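Local coordinates for protein malate dehydrogenase (Porphyromonas gingivalis, PDB 3FI9) that probably catalyses the NAD-dependent interconversion of malate and oxaloacetate, at residues A[126-129]-A[130-134]. Sequence-based numbering, arbitrary orientation.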
loop_
_atom_site.group_PDB
_atom_site.type_symbol
_atom_site.label_atom_id
_atom_site.label_comp_id
_atom_site.label_asym_id
_atom_site.label_seq_id
_atom_site.Cartn_x
_atom_site.Cartn_y
_atom_site.Cartn_z
ATOM N N PHE A 126 -9.657 1.232 15.675
ATOM C CA PHE A 126 -8.976 0.659 16.808
ATOM C C PHE A 126 -9.947 -0.026 17.788
ATOM O O PHE A 126 -11.098 0.387 17.977
ATOM C CB PHE A 126 -8.008 1.653 17.477
ATOM C CG PHE A 126 -8.664 2.905 18.043
ATOM C CD1 PHE A 126 -9.113 2.941 19.363
ATOM C CD2 PHE A 126 -8.767 4.049 17.282
ATOM C CE1 PHE A 126 -9.672 4.117 19.895
ATOM C CE2 PHE A 126 -9.332 5.229 17.804
ATOM C CZ PHE A 126 -9.801 5.250 19.116
ATOM N N ASN A 127 -9.495 -1.132 18.349
ATOM C CA ASN A 127 -10.377 -1.953 19.160
ATOM C C ASN A 127 -10.417 -1.528 20.619
ATOM O O ASN A 127 -9.515 -0.848 21.089
ATOM C CB ASN A 127 -9.999 -3.423 19.016
ATOM C CG ASN A 127 -10.735 -4.080 17.868
ATOM O OD1 ASN A 127 -11.917 -3.803 17.634
ATOM N ND2 ASN A 127 -10.046 -4.910 17.128
ATOM N N PRO A 128 -11.477 -1.928 21.334
ATOM C CA PRO A 128 -12.598 -2.714 20.798
ATOM C C PRO A 128 -13.580 -1.794 20.060
ATOM O O PRO A 128 -14.172 -0.917 20.688
ATOM C CB PRO A 128 -13.233 -3.306 22.061
ATOM C CG PRO A 128 -12.903 -2.319 23.146
ATOM C CD PRO A 128 -11.575 -1.720 22.801
ATOM N N ALA A 129 -13.732 -1.968 18.740
ATOM C CA ALA A 129 -14.464 -0.976 17.915
ATOM C C ALA A 129 -15.925 -0.711 18.278
ATOM O O ALA A 129 -16.416 0.405 18.074
ATOM C CB ALA A 129 -14.303 -1.275 16.377
ATOM N N ASP A 130 -16.620 -1.693 18.861
ATOM C CA ASP A 130 -17.982 -1.423 19.377
ATOM C C ASP A 130 -17.993 -0.341 20.457
ATOM O O ASP A 130 -18.969 0.381 20.606
ATOM C CB ASP A 130 -18.680 -2.678 19.943
ATOM C CG ASP A 130 -17.795 -3.459 20.898
ATOM O OD1 ASP A 130 -16.715 -3.900 20.450
ATOM O OD2 ASP A 130 -18.186 -3.657 22.084
ATOM N N ILE A 131 -16.930 -0.268 21.240
ATOM C CA ILE A 131 -16.860 0.706 22.321
ATOM C C ILE A 131 -16.268 1.963 21.758
ATOM O O ILE A 131 -16.837 3.038 21.906
ATOM C CB ILE A 131 -15.991 0.242 23.492
ATOM C CG1 ILE A 131 -16.677 -0.875 24.296
ATOM C CG2 ILE A 131 -15.647 1.439 24.428
ATOM C CD1 ILE A 131 -18.050 -0.522 24.835
ATOM N N THR A 132 -15.122 1.839 21.086
ATOM C CA THR A 132 -14.417 3.037 20.604
ATOM C C THR A 132 -15.243 3.842 19.627
ATOM O O THR A 132 -15.295 5.088 19.674
ATOM C CB THR A 132 -13.047 2.681 19.986
ATOM O OG1 THR A 132 -13.224 1.727 18.916
ATOM C CG2 THR A 132 -12.153 2.060 21.050
ATOM N N GLY A 133 -15.887 3.141 18.701
ATOM C CA GLY A 133 -16.768 3.814 17.808
ATOM C C GLY A 133 -17.936 4.480 18.530
ATOM O O GLY A 133 -18.330 5.601 18.161
ATOM N N LEU A 134 -18.517 3.813 19.534
ATOM C CA LEU A 134 -19.710 4.422 20.206
ATOM C C LEU A 134 -19.302 5.641 21.058
ATOM O O LEU A 134 -19.983 6.673 21.094
ATOM C CB LEU A 134 -20.407 3.368 21.081
ATOM C CG LEU A 134 -21.564 3.784 21.990
ATOM C CD1 LEU A 134 -22.701 4.315 21.165
ATOM C CD2 LEU A 134 -22.059 2.562 22.824
#
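Two backbone N-H groups of the first helical turn grip the carbonyl oxygen of P128, the N-cap residue: T132 N reaches P128 O at 2.9 Å in a nearly straight bond (173°), while I131 N comes in more bent, from above the carbonyl plane. P128 follows a cis peptide bond and has no N-H to offer; P128 CG lies 4.0 Å from I131 CB, an apolar contact. Just before it, N127 forms an Asx turn, its OD1 taking the N-H of A129 at 2.8 Å on an in-plane lone pair. That bond engages the amide oxygen and should steady the side chain, which lies beside H182, the predicted proton acceptor; N127 itself is predicted to bind substrate and NAD.

T132 ties the helix back to the loop. With its hydroxyl between the backbone N and the carbonyl carbon (chi1 57°), OG1 donates to F126 O at 2.7 Å, nearly along the C=O axis. A threonine suits the place because its other branch is apolar: CG2 approaches the F126 ring obliquely, 3.4 Å from F126 CE1. The CA of A129 lies 3.1 Å from T132 OG1, its methyl CB farther off, and A129 O receives the N-H of G133.

The turn thus leads from strand 121-124 of the Rossmann-type sheet into helix 129-140, with F126 and T132 against N101 of helix 94-115 and D130 and I131 against helix 297-319.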